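Side-chain contact in iodotyrosine deiodinase (Thermotoga neapolitana, PDB 6TYK), which removes halogen from halotyrosines such as 3-iodo-L-tyrosine, using FMN as cofactor and NADPH as the source of electrons: residues 66-71 and 90-95. Sequence-based numbering, arbitrary orientation.
Sequences RSEKTF and WRKPFL. With IYR (3-iodo-tyrosine), chain D.
W90 lays one face of its indole along the aliphatic chain of K69, the two side chains running side by side in the same direction. K69 CD sits almost squarely over the six-membered ring, 3.7 Å from its centroid, a CH-pi contact, while CB and CG lie near CD2 and CE near CZ2. The lysine can lie this way because its CG is anti to the backbone N (chi1 -166°) and the chain stays extended until it bends at the last torsion. There NZ turns to a salt bridge with E73, and its cation-pi attraction to W90 is weak at best. The base of W90 is packed just as closely, its CB 3.5 Å from K69 N and 3.7 Å from E68 CB. Cutting W90 back to an alanine is likely to open a gap beside helix 54-74 and leave the K69 methylenes without their flat support.

On the ligand side of this packing, E68 and K92 cross at about a right angle, E68 CG 4.1 Å from K92 CE, and hold the amino and carboxylate groups of the iodotyrosine. E68 OE2 accepts a hydrogen bond from the ligand's N at 2.8 Å and is also hydrogen-bonded to Y138 OH; K92 NZ donates to the iodotyrosine O at 2.6 Å and to T89 O. Y72 OH and M41 N of the second subunit add further hydrogen bonds to the ligand. With 5.1 Å between E68 OE2 and K92 NZ, the ligand bridges them, consistent with zwitterion binding and a preference for halotyrosines over 2-iodophenol.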
loop_
_atom_site.group_PDB
_atom_site.type_symbol
_atom_site.label_atom_id
_atom_site.label_comp_id
_atom_site.label_asym_id
_atom_site.label_seq_id
_atom_site.Cartn_x
_atom_site.Cartn_y
_atom_site.Cartn_z
ATOM N N ARG A 66 -0.646 21.336 16.834
ATOM C CA ARG A 66 -1.812 22.206 16.968
ATOM C C ARG A 66 -3.051 21.499 16.425
ATOM O O ARG A 66 -4.117 21.484 17.053
ATOM C CB ARG A 66 -1.582 23.520 16.220
ATOM C CG ARG A 66 -2.825 24.383 16.088
ATOM C CD ARG A 66 -3.327 24.859 17.439
ATOM N NE ARG A 66 -4.281 23.934 18.047
ATOM C CZ ARG A 66 -4.934 24.168 19.182
ATOM N NH1 ARG A 66 -4.740 25.303 19.844
ATOM N NH2 ARG A 66 -5.783 23.265 19.658
ATOM N N SER A 67 -2.890 20.904 15.251
ATOM C CA SER A 67 -3.965 20.180 14.598
ATOM C C SER A 67 -4.396 18.986 15.449
ATOM O O SER A 67 -5.590 18.732 15.617
ATOM C CB SER A 67 -3.504 19.717 13.209
ATOM O OG SER A 67 -4.517 19.023 12.507
ATOM N N GLU A 68 -3.420 18.259 15.988
ATOM C CA GLU A 68 -3.710 17.116 16.851
ATOM C C GLU A 68 -4.420 17.552 18.123
ATOM O O GLU A 68 -5.334 16.880 18.587
ATOM C CB GLU A 68 -2.429 16.357 17.217
ATOM C CG GLU A 68 -1.725 15.671 16.052
ATOM C CD GLU A 68 -2.512 14.520 15.460
ATOM O OE1 GLU A 68 -3.693 14.322 15.839
ATOM O OE2 GLU A 68 -1.934 13.811 14.613
ATOM N N LYS A 69 -4.005 18.676 18.695
ATOM C CA LYS A 69 -4.608 19.117 19.944
ATOM C C LYS A 69 -6.104 19.334 19.765
ATOM O O LYS A 69 -6.909 18.917 20.591
ATOM C CB LYS A 69 -3.944 20.392 20.440
ATOM C CG LYS A 69 -4.290 20.716 21.869
ATOM C CD LYS A 69 -3.403 21.821 22.394
ATOM C CE LYS A 69 -3.703 22.110 23.847
ATOM N NZ LYS A 69 -5.055 22.710 23.986
ATOM N N THR A 70 -6.467 19.979 18.667
ATOM C CA THR A 70 -7.864 20.235 18.355
ATOM C C THR A 70 -8.582 18.911 18.100
ATOM O O THR A 70 -9.704 18.689 18.561
ATOM C CB THR A 70 -7.979 21.144 17.124
ATOM O OG1 THR A 70 -7.347 22.399 17.405
ATOM C CG2 THR A 70 -9.429 21.380 16.758
ATOM N N PHE A 71 -7.912 18.027 17.370
ATOM C CA PHE A 71 -8.448 16.702 17.090
ATOM C C PHE A 71 -8.751 15.939 18.379
ATOM O O PHE A 71 -9.840 15.389 18.542
ATOM C CB PHE A 71 -7.470 15.922 16.207
ATOM C CG PHE A 71 -7.760 14.449 16.121
ATOM C CD1 PHE A 71 -8.729 13.964 15.259
ATOM C CD2 PHE A 71 -7.046 13.546 16.891
ATOM C CE1 PHE A 71 -8.992 12.606 15.181
ATOM C CE2 PHE A 71 -7.297 12.192 16.807
ATOM C CZ PHE A 71 -8.271 11.722 15.951
ATOM N N TRP A 90 -1.728 14.459 21.975
ATOM C CA TRP A 90 -1.512 15.314 20.813
ATOM C C TRP A 90 -0.052 15.690 20.603
ATOM O O TRP A 90 0.338 16.058 19.492
ATOM C CB TRP A 90 -2.380 16.570 20.902
ATOM C CG TRP A 90 -2.161 17.386 22.154
ATOM C CD1 TRP A 90 -2.808 17.252 23.345
ATOM C CD2 TRP A 90 -1.239 18.469 22.319
ATOM N NE1 TRP A 90 -2.340 18.178 24.247
ATOM C CE2 TRP A 90 -1.378 18.941 23.639
ATOM C CE3 TRP A 90 -0.312 19.085 21.477
ATOM C CZ2 TRP A 90 -0.619 19.996 24.138
ATOM C CZ3 TRP A 90 0.434 20.139 21.972
ATOM C CH2 TRP A 90 0.280 20.583 23.288
ATOM N N ARG A 91 0.751 15.609 21.660
ATOM C CA ARG A 91 2.182 15.898 21.556
ATOM C C ARG A 91 2.846 14.888 20.616
ATOM O O ARG A 91 2.538 13.694 20.662
ATOM C CB ARG A 91 2.849 15.826 22.927
ATOM N N LYS A 92 3.756 15.363 19.768
ATOM C CA LYS A 92 4.408 14.502 18.781
ATOM C C LYS A 92 5.922 14.680 18.808
ATOM O O LYS A 92 6.516 15.203 17.861
ATOM C CB LYS A 92 3.854 14.780 17.382
ATOM C CG LYS A 92 2.362 14.487 17.223
ATOM C CD LYS A 92 2.025 13.041 17.596
ATOM C CE LYS A 92 0.545 12.881 17.971
ATOM N NZ LYS A 92 0.263 11.563 18.619
ATOM N N PRO A 93 6.561 14.233 19.895
ATOM C CA PRO A 93 8.014 14.418 20.017
ATOM C C PRO A 93 8.825 13.700 18.931
ATOM O O PRO A 93 9.948 14.120 18.659
ATOM C CB PRO A 93 8.333 13.862 21.413
ATOM C CG PRO A 93 7.126 13.065 21.826
ATOM C CD PRO A 93 5.957 13.655 21.107
ATOM N N PHE A 94 8.282 12.657 18.309
ATOM C CA PHE A 94 9.039 11.984 17.251
ATOM C C PHE A 94 9.275 12.882 16.043
ATOM O O PHE A 94 10.196 12.648 15.268
ATOM C CB PHE A 94 8.415 10.650 16.822
ATOM C CG PHE A 94 6.969 10.733 16.428
ATOM C CD1 PHE A 94 6.590 11.235 15.197
ATOM C CD2 PHE A 94 5.989 10.251 17.272
ATOM C CE1 PHE A 94 5.251 11.279 14.828
ATOM C CE2 PHE A 94 4.652 10.299 16.913
ATOM C CZ PHE A 94 4.283 10.808 15.690
ATOM N N LEU A 95 8.457 13.917 15.893
ATOM C CA LEU A 95 8.629 14.841 14.774
ATOM C C LEU A 95 9.845 15.739 14.987
ATOM O O LEU A 95 10.334 16.372 14.042
ATOM C CB LEU A 95 7.362 15.676 14.567
ATOM C CG LEU A 95 6.144 14.888 14.071
ATOM C CD1 LEU A 95 4.929 15.800 13.994
ATOM C CD2 LEU A 95 6.402 14.223 12.717
HETATM N N IYR D . -2.947 11.176 14.250
HETATM C CA IYR D . -3.303 11.029 15.638
HETATM C CB IYR D . -4.306 9.912 15.974
HETATM C CC IYR D . -3.987 8.559 15.438
HETATM C CD IYR D . -4.631 8.119 14.282
HETATM C CE IYR D . -4.401 6.852 13.743
HETATM I IE IYR D . -5.354 6.327 12.046
HETATM C CF IYR D . -3.511 5.996 14.399
HETATM O OF IYR D . -3.230 4.739 13.949
HETATM C CG IYR D . -2.842 6.421 15.562
HETATM C CH IYR D . -3.094 7.687 16.081
HETATM C C IYR D . -2.087 10.805 16.520
HETATM O O IYR D . -2.028 10.796 17.749
HETATM O OXT IYR D . -0.935 10.595 15.838
#